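PDB 3O7B: ribosomal RNA small subunit methyltransferase Nep1 from Archaeoglobus fulgidus, which probably methylates N1 of a specific pseudouridine in 16S rRNA during ribosome biogenesis, using S-adenosyl-L-methionine as methyl donor. Local coordinates for residues A[166-172]-A[188-193]; A[179-184]-A[213-217]; A[37-41]-A[61-66]. One frame throughout, in Å; residues are numbered along the deposited sequence.

Contact 1 of 3, residues A[166-172]-A[188-193]. With SAH (S-adenosyl-L-homocysteine), chain C.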
loop_
_atom_site.group_PDB
_atom_site.type_symbol
_atom_site.label_atom_id
_atom_site.label_comp_id
_atom_site.label_asym_id
_atom_site.label_seq_id
_atom_site.Cartn_x
_atom_site.Cartn_y
_atom_site.Cartn_z
ATOM N N GLY A 166 10.223 10.431 -26.256
ATOM C CA GLY A 166 11.001 9.249 -26.628
ATOM C C GLY A 166 10.491 7.924 -26.100
ATOM O O GLY A 166 11.146 6.893 -26.245
ATOM N N ARG A 167 9.295 7.951 -25.512
ATOM C CA ARG A 167 8.692 6.748 -24.965
ATOM C C ARG A 167 7.275 6.627 -25.509
ATOM O O ARG A 167 6.618 7.636 -25.690
ATOM C CB ARG A 167 8.662 6.834 -23.436
ATOM C CG ARG A 167 10.036 6.784 -22.783
ATOM C CD ARG A 167 9.972 7.311 -21.353
ATOM N NE ARG A 167 11.255 7.074 -20.691
ATOM C CZ ARG A 167 11.807 7.864 -19.777
ATOM N NH1 ARG A 167 11.218 8.976 -19.381
ATOM N NH2 ARG A 167 12.983 7.525 -19.262
ATOM N N ASP A 168 6.816 5.396 -25.723
ATOM C CA ASP A 168 5.424 5.105 -26.128
ATOM C C ASP A 168 4.509 5.260 -24.907
ATOM O O ASP A 168 4.591 4.450 -23.967
ATOM C CB ASP A 168 5.310 3.657 -26.624
ATOM C CG ASP A 168 5.954 3.431 -27.981
ATOM O OD1 ASP A 168 5.937 4.359 -28.811
ATOM O OD2 ASP A 168 6.449 2.299 -28.209
ATOM N N VAL A 169 3.648 6.266 -24.908
ATOM C CA VAL A 169 2.774 6.526 -23.773
ATOM C C VAL A 169 1.610 5.559 -23.743
ATOM O O VAL A 169 0.844 5.449 -24.732
ATOM C CB VAL A 169 2.245 7.978 -23.735
ATOM C CG1 VAL A 169 1.257 8.163 -22.588
ATOM C CG2 VAL A 169 3.401 8.953 -23.602
ATOM N N LEU A 170 1.452 4.861 -22.619
ATOM C CA LEU A 170 0.322 3.963 -22.391
ATOM C C LEU A 170 -0.476 4.537 -21.243
ATOM O O LEU A 170 0.018 4.571 -20.104
ATOM C CB LEU A 170 0.832 2.559 -22.071
ATOM C CG LEU A 170 1.829 1.932 -23.032
ATOM C CD1 LEU A 170 2.310 0.591 -22.484
ATOM C CD2 LEU A 170 1.198 1.739 -24.435
ATOM N N LEU A 171 -1.661 5.068 -21.524
ATOM C CA LEU A 171 -2.504 5.679 -20.510
ATOM C C LEU A 171 -3.545 4.663 -20.082
ATOM O O LEU A 171 -4.366 4.211 -20.885
ATOM C CB LEU A 171 -3.205 6.942 -21.034
ATOM C CG LEU A 171 -4.132 7.636 -20.048
ATOM C CD1 LEU A 171 -3.343 8.168 -18.831
ATOM C CD2 LEU A 171 -4.912 8.769 -20.714
ATOM N N PHE A 172 -3.498 4.281 -18.815
ATOM C CA PHE A 172 -4.462 3.316 -18.310
ATOM C C PHE A 172 -5.730 4.038 -17.889
ATOM O O PHE A 172 -5.707 4.921 -17.038
ATOM C CB PHE A 172 -3.802 2.455 -17.216
ATOM C CG PHE A 172 -2.836 1.465 -17.793
ATOM C CD1 PHE A 172 -3.264 0.182 -18.170
ATOM C CD2 PHE A 172 -1.524 1.826 -18.074
ATOM C CE1 PHE A 172 -2.397 -0.714 -18.791
ATOM C CE2 PHE A 172 -0.648 0.934 -18.688
ATOM C CZ PHE A 172 -1.090 -0.343 -19.054
ATOM N N ASP A 188 10.668 1.198 -25.477
ATOM C CA ASP A 188 10.629 2.162 -24.376
ATOM C C ASP A 188 9.196 2.661 -24.202
ATOM O O ASP A 188 8.656 3.294 -25.110
ATOM C CB ASP A 188 11.541 3.360 -24.673
ATOM C CG ASP A 188 13.014 2.980 -24.791
ATOM O OD1 ASP A 188 13.394 1.863 -24.367
ATOM O OD2 ASP A 188 13.789 3.822 -25.309
ATOM N N VAL A 189 8.594 2.395 -23.043
ATOM C CA VAL A 189 7.211 2.819 -22.781
ATOM C C VAL A 189 7.133 3.755 -21.588
ATOM O O VAL A 189 8.021 3.734 -20.739
ATOM C CB VAL A 189 6.225 1.631 -22.579
ATOM C CG1 VAL A 189 6.213 0.744 -23.818
ATOM C CG2 VAL A 189 6.565 0.809 -21.323
ATOM N N ALA A 190 6.101 4.594 -21.546
ATOM C CA ALA A 190 5.752 5.375 -20.368
ATOM C C ALA A 190 4.387 4.903 -19.908
ATOM O O ALA A 190 3.364 5.168 -20.551
ATOM C CB ALA A 190 5.729 6.852 -20.670
ATOM N N VAL A 191 4.370 4.157 -18.805
ATOM C CA VAL A 191 3.148 3.624 -18.211
ATOM C C VAL A 191 2.565 4.700 -17.326
ATOM O O VAL A 191 3.216 5.104 -16.364
ATOM C CB VAL A 191 3.452 2.383 -17.345
ATOM C CG1 VAL A 191 2.249 2.027 -16.475
ATOM C CG2 VAL A 191 3.870 1.224 -18.209
ATOM N N CYS A 192 1.362 5.184 -17.645
ATOM C CA CYS A 192 0.763 6.321 -16.971
ATOM C C CYS A 192 -0.518 5.910 -16.264
ATOM O O CYS A 192 -1.465 5.391 -16.891
ATOM C CB CYS A 192 0.477 7.454 -17.978
ATOM S SG CYS A 192 1.978 8.150 -18.727
ATOM N N ILE A 193 -0.502 6.082 -14.943
ATOM C CA ILE A 193 -1.605 5.665 -14.090
ATOM C C ILE A 193 -2.004 6.828 -13.193
ATOM O O ILE A 193 -1.144 7.451 -12.537
ATOM C CB ILE A 193 -1.170 4.443 -13.215
ATOM C CG1 ILE A 193 -0.760 3.257 -14.107
ATOM C CG2 ILE A 193 -2.264 4.059 -12.202
ATOM C CD1 ILE A 193 0.039 2.119 -13.403
HETATM N N SAH C . -11.304 8.000 -13.003
HETATM C CA SAH C . -11.492 7.204 -11.754
HETATM C CB SAH C . -10.724 7.856 -10.612
HETATM C CG SAH C . -9.247 7.473 -10.586
HETATM S SD SAH C . -8.978 5.679 -10.454
HETATM C C SAH C . -12.965 7.041 -11.391
HETATM O O SAH C . -13.846 7.446 -12.153
HETATM C "C5'" SAH C . -7.171 5.533 -10.501
HETATM C "C4'" SAH C . -6.510 5.225 -11.840
HETATM O "O4'" SAH C . -6.572 3.847 -12.155
HETATM C "C3'" SAH C . -7.151 5.894 -13.042
HETATM O "O3'" SAH C . -6.790 7.249 -13.139
HETATM C "C2'" SAH C . -6.614 5.050 -14.168
HETATM O "O2'" SAH C . -5.268 5.422 -14.478
HETATM C "C1'" SAH C . -6.590 3.660 -13.561
HETATM N N9 SAH C . -7.763 2.796 -13.860
HETATM C C8 SAH C . -8.918 2.666 -13.122
HETATM N N7 SAH C . -9.711 1.741 -13.724
HETATM C C5 SAH C . -9.064 1.262 -14.807
HETATM C C6 SAH C . -9.401 0.321 -15.773
HETATM N N6 SAH C . -10.576 -0.329 -15.734
HETATM N N1 SAH C . -8.512 0.036 -16.783
HETATM C C2 SAH C . -7.301 0.699 -16.860
HETATM N N3 SAH C . -6.977 1.636 -15.905
HETATM C C4 SAH C . -7.841 1.924 -14.906
HETATM O O HOH W 1 9.598 3.440 -27.853
#

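Contact 2 of 3, residues A[179-184]-A[213-217]. With SAH (S-adenosyl-L-homocysteine), chain C; TYR (tyrosine), chain B.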
loop_
_atom_site.group_PDB
_atom_site.type_symbol
_atom_site.label_atom_id
_atom_site.label_comp_id
_atom_site.label_asym_id
_atom_site.label_seq_id
_atom_site.Cartn_x
_atom_site.Cartn_y
_atom_site.Cartn_z
ATOM N N PHE A 179 -5.638 -4.740 -25.510
ATOM C CA PHE A 179 -4.380 -4.965 -26.210
ATOM C C PHE A 179 -3.586 -6.110 -25.587
ATOM O O PHE A 179 -3.746 -6.416 -24.403
ATOM C CB PHE A 179 -3.534 -3.681 -26.220
ATOM C CG PHE A 179 -4.204 -2.495 -26.881
ATOM C CD1 PHE A 179 -4.179 -2.343 -28.269
ATOM C CD2 PHE A 179 -4.845 -1.523 -26.116
ATOM C CE1 PHE A 179 -4.797 -1.245 -28.888
ATOM C CE2 PHE A 179 -5.465 -0.419 -26.719
ATOM C CZ PHE A 179 -5.442 -0.280 -28.109
ATOM N N GLU A 180 -2.733 -6.733 -26.398
ATOM C CA GLU A 180 -1.788 -7.748 -25.937
ATOM C C GLU A 180 -0.589 -7.054 -25.282
ATOM O O GLU A 180 0.018 -6.157 -25.876
ATOM C CB GLU A 180 -1.332 -8.610 -27.118
ATOM C CG GLU A 180 -0.647 -9.920 -26.724
ATOM C CD GLU A 180 -0.044 -10.679 -27.908
ATOM O OE1 GLU A 180 -0.165 -10.209 -29.066
ATOM O OE2 GLU A 180 0.564 -11.751 -27.675
ATOM N N PHE A 181 -0.249 -7.470 -24.063
ATOM C CA PHE A 181 0.813 -6.808 -23.299
ATOM C C PHE A 181 2.209 -6.995 -23.888
ATOM O O PHE A 181 3.044 -6.094 -23.799
ATOM C CB PHE A 181 0.767 -7.203 -21.817
ATOM C CG PHE A 181 -0.235 -6.416 -21.022
ATOM C CD1 PHE A 181 0.068 -5.128 -20.579
ATOM C CD2 PHE A 181 -1.486 -6.950 -20.733
ATOM C CE1 PHE A 181 -0.861 -4.385 -19.853
ATOM C CE2 PHE A 181 -2.422 -6.213 -20.005
ATOM C CZ PHE A 181 -2.105 -4.930 -19.567
ATOM N N SER A 182 2.450 -8.149 -24.506
ATOM C CA SER A 182 3.720 -8.413 -25.177
ATOM C C SER A 182 3.953 -7.424 -26.316
ATOM O O SER A 182 5.100 -7.107 -26.648
ATOM C CB SER A 182 3.768 -9.848 -25.700
ATOM O OG SER A 182 2.697 -10.095 -26.590
ATOM N N GLU A 183 2.861 -6.939 -26.906
ATOM C CA GLU A 183 2.935 -5.897 -27.929
ATOM C C GLU A 183 3.027 -4.509 -27.295
ATOM O O GLU A 183 3.811 -3.668 -27.748
ATOM C CB GLU A 183 1.735 -5.972 -28.884
ATOM C CG GLU A 183 1.435 -7.373 -29.440
ATOM C CD GLU A 183 2.637 -8.034 -30.107
ATOM O OE1 GLU A 183 3.287 -7.392 -30.965
ATOM O OE2 GLU A 183 2.925 -9.206 -29.775
ATOM N N LEU A 184 2.228 -4.282 -26.251
ATOM C CA LEU A 184 2.159 -2.990 -25.559
ATOM C C LEU A 184 3.471 -2.596 -24.904
ATOM O O LEU A 184 3.933 -1.462 -25.043
ATOM C CB LEU A 184 1.089 -3.025 -24.471
ATOM C CG LEU A 184 -0.383 -2.787 -24.777
ATOM C CD1 LEU A 184 -1.147 -2.759 -23.461
ATOM C CD2 LEU A 184 -0.603 -1.497 -25.549
ATOM N N LYS A 213 -1.697 5.756 -26.298
ATOM C CA LYS A 213 -2.656 4.669 -26.471
ATOM C C LYS A 213 -3.369 4.489 -25.145
ATOM O O LYS A 213 -2.708 4.424 -24.103
ATOM C CB LYS A 213 -1.920 3.396 -26.836
ATOM C CG LYS A 213 -2.822 2.183 -26.956
ATOM C CD LYS A 213 -2.055 0.992 -27.508
ATOM C CE LYS A 213 -1.715 1.144 -28.993
ATOM N NZ LYS A 213 -0.744 0.098 -29.427
ATOM N N GLU A 214 -4.693 4.408 -25.176
ATOM C CA GLU A 214 -5.486 4.220 -23.958
ATOM C C GLU A 214 -5.763 2.755 -23.764
ATOM O O GLU A 214 -6.297 2.090 -24.663
ATOM C CB GLU A 214 -6.822 4.942 -24.033
ATOM C CG GLU A 214 -6.730 6.413 -24.216
ATOM C CD GLU A 214 -8.091 7.058 -24.218
ATOM O OE1 GLU A 214 -9.071 6.385 -24.624
ATOM O OE2 GLU A 214 -8.178 8.235 -23.812
ATOM N N VAL A 215 -5.417 2.259 -22.575
ATOM C CA VAL A 215 -5.485 0.824 -22.290
ATOM C C VAL A 215 -6.412 0.570 -21.105
ATOM O O VAL A 215 -6.261 1.175 -20.027
ATOM C CB VAL A 215 -4.083 0.233 -21.983
ATOM C CG1 VAL A 215 -4.162 -1.283 -21.765
ATOM C CG2 VAL A 215 -3.081 0.578 -23.102
ATOM N N SER A 216 -7.395 -0.302 -21.326
ATOM C CA SER A 216 -8.319 -0.694 -20.274
ATOM C C SER A 216 -7.972 -2.092 -19.760
ATOM O O SER A 216 -7.550 -2.964 -20.520
ATOM C CB SER A 216 -9.766 -0.671 -20.773
ATOM O OG SER A 216 -10.649 -1.039 -19.721
ATOM N N LEU A 217 -8.118 -2.280 -18.452
ATOM C CA LEU A 217 -7.944 -3.599 -17.847
ATOM C C LEU A 217 -9.272 -4.347 -17.720
ATOM O O LEU A 217 -9.286 -5.561 -17.526
ATOM C CB LEU A 217 -7.288 -3.485 -16.471
ATOM C CG LEU A 217 -5.882 -2.883 -16.446
ATOM C CD1 LEU A 217 -5.400 -2.790 -14.995
ATOM C CD2 LEU A 217 -4.910 -3.688 -17.297
HETATM N N SAH C . -11.304 8.000 -13.003
HETATM C CA SAH C . -11.492 7.204 -11.754
HETATM C CB SAH C . -10.724 7.856 -10.612
HETATM C CG SAH C . -9.247 7.473 -10.586
HETATM S SD SAH C . -8.978 5.679 -10.454
HETATM C C SAH C . -12.965 7.041 -11.391
HETATM O O SAH C . -13.846 7.446 -12.153
HETATM C "C5'" SAH C . -7.171 5.533 -10.501
HETATM C "C4'" SAH C . -6.510 5.225 -11.840
HETATM O "O4'" SAH C . -6.572 3.847 -12.155
HETATM C "C3'" SAH C . -7.151 5.894 -13.042
HETATM O "O3'" SAH C . -6.790 7.249 -13.139
HETATM C "C2'" SAH C . -6.614 5.050 -14.168
HETATM O "O2'" SAH C . -5.268 5.422 -14.478
HETATM C "C1'" SAH C . -6.590 3.660 -13.561
HETATM N N9 SAH C . -7.763 2.796 -13.860
HETATM C C8 SAH C . -8.918 2.666 -13.122
HETATM N N7 SAH C . -9.711 1.741 -13.724
HETATM C C5 SAH C . -9.064 1.262 -14.807
HETATM C C6 SAH C . -9.401 0.321 -15.773
HETATM N N6 SAH C . -10.576 -0.329 -15.734
HETATM N N1 SAH C . -8.512 0.036 -16.783
HETATM C C2 SAH C . -7.301 0.699 -16.860
HETATM N N3 SAH C . -6.977 1.636 -15.905
HETATM C C4 SAH C . -7.841 1.924 -14.906
HETATM N N TYR B . -9.595 -8.770 -19.011
HETATM C CA TYR B . -10.724 -8.416 -19.920
HETATM C C TYR B . -11.212 -9.663 -20.660
HETATM O O TYR B . -10.434 -10.583 -20.930
HETATM C CB TYR B . -10.281 -7.345 -20.924
HETATM C CG TYR B . -11.300 -6.252 -21.192
HETATM C CD1 TYR B . -12.614 -6.558 -21.554
HETATM C CD2 TYR B . -10.940 -4.904 -21.106
HETATM C CE1 TYR B . -13.546 -5.553 -21.809
HETATM C CE2 TYR B . -11.865 -3.890 -21.360
HETATM C CZ TYR B . -13.165 -4.224 -21.712
HETATM O OH TYR B . -14.087 -3.231 -21.965
HETATM O OXT TYR B . -12.391 -9.786 -21.008
HETATM O O HOH W 2 -5.483 -4.525 -22.229
#

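Contact 3 of 3, residues A[37-41]-A[61-66]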
loop_
_atom_site.group_PDB
_atom_site.type_symbol
_atom_site.label_atom_id
_atom_site.label_comp_id
_atom_site.label_asym_id
_atom_site.label_seq_id
_atom_site.Cartn_x
_atom_site.Cartn_y
_atom_site.Cartn_z
ATOM N N LEU A 37 -0.944 15.413 -4.172
ATOM C CA LEU A 37 0.219 15.743 -3.376
ATOM C C LEU A 37 0.477 17.241 -3.499
ATOM O O LEU A 37 0.904 17.729 -4.553
ATOM C CB LEU A 37 1.383 14.937 -3.925
ATOM C CG LEU A 37 2.647 14.631 -3.172
ATOM C CD1 LEU A 37 2.328 13.717 -2.002
ATOM C CD2 LEU A 37 3.570 13.944 -4.143
ATOM N N GLU A 38 0.184 17.961 -2.426
ATOM C CA GLU A 38 0.364 19.411 -2.380
ATOM C C GLU A 38 0.406 19.901 -0.946
ATOM O O GLU A 38 -0.159 19.262 -0.041
ATOM C CB GLU A 38 -0.777 20.120 -3.136
ATOM C CG GLU A 38 -2.123 20.128 -2.419
ATOM C CD GLU A 38 -3.244 20.601 -3.309
ATOM O OE1 GLU A 38 -3.099 21.709 -3.877
ATOM O OE2 GLU A 38 -4.251 19.879 -3.453
ATOM N N LEU A 39 1.043 21.050 -0.744
ATOM C CA LEU A 39 0.989 21.729 0.536
ATOM C C LEU A 39 -0.366 22.427 0.711
ATOM O O LEU A 39 -1.093 22.647 -0.261
ATOM C CB LEU A 39 2.148 22.725 0.661
ATOM C CG LEU A 39 3.550 22.116 0.564
ATOM C CD1 LEU A 39 4.615 23.202 0.593
ATOM C CD2 LEU A 39 3.773 21.083 1.663
ATOM N N ILE A 40 -0.713 22.749 1.949
ATOM C CA ILE A 40 -2.004 23.379 2.218
ATOM C C ILE A 40 -2.111 24.684 1.398
ATOM O O ILE A 40 -1.230 25.544 1.513
ATOM C CB ILE A 40 -2.201 23.624 3.734
ATOM C CG1 ILE A 40 -2.315 22.277 4.475
ATOM C CG2 ILE A 40 -3.468 24.455 3.985
ATOM C CD1 ILE A 40 -2.322 22.384 5.999
ATOM N N PRO A 41 -3.157 24.810 0.545
ATOM C CA PRO A 41 -3.342 26.027 -0.249
ATOM C C PRO A 41 -3.516 27.271 0.615
ATOM O O PRO A 41 -4.104 27.221 1.700
ATOM C CB PRO A 41 -4.626 25.747 -1.041
ATOM C CG PRO A 41 -4.729 24.280 -1.092
ATOM C CD PRO A 41 -4.196 23.817 0.239
ATOM N N PRO A 61 1.253 26.206 8.725
ATOM C CA PRO A 61 0.348 25.621 7.723
ATOM C C PRO A 61 0.933 25.511 6.319
ATOM O O PRO A 61 0.692 24.520 5.625
ATOM C CB PRO A 61 -0.836 26.589 7.725
ATOM C CG PRO A 61 -0.885 27.076 9.121
ATOM C CD PRO A 61 0.553 27.207 9.556
ATOM N N GLU A 62 1.713 26.507 5.907
ATOM C CA GLU A 62 2.267 26.543 4.552
ATOM C C GLU A 62 3.277 25.428 4.269
ATOM O O GLU A 62 3.611 25.176 3.105
ATOM C CB GLU A 62 2.888 27.915 4.253
ATOM C CG GLU A 62 4.121 28.276 5.078
ATOM C CD GLU A 62 4.823 29.534 4.558
ATOM O OE1 GLU A 62 5.829 29.954 5.170
ATOM O OE2 GLU A 62 4.373 30.092 3.531
ATOM N N LYS A 63 3.759 24.784 5.334
ATOM C CA LYS A 63 4.742 23.699 5.230
ATOM C C LYS A 63 4.119 22.296 5.302
ATOM O O LYS A 63 4.823 21.290 5.150
ATOM C CB LYS A 63 5.790 23.833 6.341
ATOM C CG LYS A 63 6.448 25.210 6.454
ATOM C CD LYS A 63 7.223 25.561 5.201
ATOM C CE LYS A 63 8.058 26.820 5.408
ATOM N NZ LYS A 63 9.199 26.571 6.323
ATOM N N ILE A 64 2.813 22.238 5.536
ATOM C CA ILE A 64 2.129 20.970 5.826
ATOM C C ILE A 64 1.461 20.418 4.568
ATOM O O ILE A 64 0.865 21.162 3.775
ATOM C CB ILE A 64 1.106 21.160 6.959
ATOM C CG1 ILE A 64 1.837 21.491 8.271
ATOM C CG2 ILE A 64 0.223 19.908 7.142
ATOM C CD1 ILE A 64 0.928 21.982 9.388
ATOM N N LEU A 65 1.593 19.102 4.380
ATOM C CA LEU A 65 0.959 18.422 3.256
ATOM C C LEU A 65 -0.551 18.325 3.488
ATOM O O LEU A 65 -1.015 17.983 4.585
ATOM C CB LEU A 65 1.553 17.016 3.092
ATOM C CG LEU A 65 1.475 16.346 1.718
ATOM C CD1 LEU A 65 2.415 17.001 0.685
ATOM C CD2 LEU A 65 1.834 14.872 1.874
ATOM N N LEU A 66 -1.315 18.637 2.451
ATOM C CA LEU A 66 -2.769 18.551 2.513
ATOM C C LEU A 66 -3.235 17.093 2.591
ATOM O O LEU A 66 -2.832 16.264 1.770
ATOM C CB LEU A 66 -3.377 19.272 1.301
ATOM C CG LEU A 66 -4.896 19.452 1.302
ATOM C CD1 LEU A 66 -5.331 20.412 2.415
ATOM C CD2 LEU A 66 -5.411 19.910 -0.070
HETATM O O HOH W 3 -1.831 16.382 -0.830
#

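Contact 1 of 3, residues A[166-172]-A[188-193]
The ring of Phe172 meets Cys192 O at its edge, near the ring plane, CD2 lying 3.8 Å from that oxygen; C2 of the bound S-adenosyl-L-homocysteine is also at the edge. Val191 and Ile193 approach obliquely, through their CG1 atoms, and the nearer contact is Phe172 CE2 to Val191 CG1 at 3.8 Å. With CG anti to the carbonyl carbon (chi1 -74°), the ring is directed toward strand 189-193, where its CD2-CE2 side meets Val191. The planes of the Arg167 guanidinium and the Asp188 carboxylate are turned 68° against each other, and their charged atoms are not in contact: Arg167 forms a salt bridge with Glu106, and Asp188 OD2 accepts a hydrogen bond from Met26 N.

Five backbone hydrogen bonds join strands 168-172 and 189-193, which run parallel. Asp168 and Leu170 each use both N and O, and Phe172 closes the series through its N. Their geometry varies along the pair: Ala190 N sits above the carbonyl plane of Asp168 O, whereas Phe172 N points almost straight at Cys192 O, with an N-H...O angle of 177°. One face carries Val169, Leu171, Ala190 and Cys192; here Val169 CG1 touches Cys192 SG at 3.9 Å, and Leu171 CD1 reaches Cys192 CB at 4.0 Å. On the other face, the Leu170 and Val189 side chains cross at a slant, Leu170 CD1 lying 4.1 Å from Val189 CB.

At the C-terminal end, Phe172 O accepts a short hydrogen bond from the ribose O2' of S-adenosyl-L-homocysteine, 2.6 Å. Two adjacent parallel strands joined through helix 181-184 make a beta-alpha-beta unit, and the C-terminal ends of its strands contribute, through Phe172 and Ile193, to the cofactor pocket of this SPOUT methyltransferase.

Contact 2 of 3, residues A[179-184]-A[213-217]
Extended through chi1 and chi2, with CG anti to its backbone N, Lys213 brings CD over the centre of one face of the Phe179 ring; the bend at chi3 (-72°) then sets the direction of CE and NZ. This CH-pi contact measures 3.6 Å from Lys213 CD to the Phe179 ring centroid, just 10° off the normal. Lys213 NZ makes a longer, off-centre cation-pi approach to the same ring. At the ring edge, near its plane, Phe179 CE2 lies 3.3 Å from Glu214 O.

Leu184 wedges in beside them. Its CD1 meets Val215 CG1 tip to tip at 3.8 Å, while CD2 presses on Lys213 CD at 3.5 Å, tighter than usual for two carbons. An alanine here would lose both branches and is likely to open a gap beside Val215, with the lysine methylenes held chiefly by the Phe179 ring.

Farther along, Leu217 CD2 touches the edge of the Phe181 ring at CZ, 3.8 Å away. Leu217 N donates a nearly straight hydrogen bond (171°) to adenine N1 of S-adenosyl-L-homocysteine, 2.9 Å. Phe179, just before helix 181-184, and Leu184 within it thus pack against edge strand 212-215, whose continuation, residues 215-217, forms part of the adenine pocket of the SPOUT cofactor site.

Contact 3 of 3, residues A[37-41]-A[61-66]
Hydrogen bonding between Leu37-Pro41 and Pro61-Leu66 is carried by the backbone. Leu66 N donates to Glu38 O at 2.8 Å and 172°, and Ile40 N to Ile64 O at 2.9 Å with a more bent angle of 146°. These two bonds flank the single bridge at Leu39 and Leu65. A water adds a further link, accepting from Glu38 N and lying 2.8 Å from Leu66 O. Within the second segment, Ile64 N bonds to Pro61 O and closes the short 3-10 turn.

Apolar contacts fill in around this bridge. Ile40 and Ile64 lie side by side, pointing the same way, with Ile40 CD1 3.7 Å from Ile64 CG2. Leu66 CD1 meets Ile40 CG1 at 4.1 Å, while its CD2 touches Pro41 CD. Across the contact Leu39 CD1 lies 3.3 Å from Glu62 O and its CD2 near Lys63 O and Ile64 O, so the side chain rests on backbone carbonyls.

Glu38, with CG between the backbone N and the carbonyl carbon (chi1 74°) and the chain extended beyond, runs alongside Leu66, its OE2 3.6 Å from Leu66 CD2. Its charge is paired outside, OE1 with Arg84.

The two loops come before and after helix 48-57 in the chain: the first follows strand 28-35, the second precedes helix 68-71. Val50 packs on Ile40 and Pro61, Phe140 of helix 129-142 on Leu37 and Leu39, and His71 of helix 68-71 on Ile40, Ile64 and Leu66.

Overall arrangement
Contacts 1 and 2 are neighbours, centres 10 Å apart, and their segments alternate along the chain. Strand 168-172 lies between strands 189-194 and 212-215 in one mixed sheet, with backbone hydrogen bonds from Leu171 to Lys213 and Val215; both contacts touch S-adenosyl-L-homocysteine. Contact 3 closes earlier in the sequence, on the opposite side of the chain's centre, its centre about 29 Å from that of contact 1 and 36 Å from contact 2's. Its first loop, 37-41, leaves strand 28-35, neighbour of 189-194. The Leu66 side chain is about 9 Å from that of Arg86, predicted to interact with rRNA, so contact 3 probably lies toward the RNA, contacts 1 and 2 at the cofactor site.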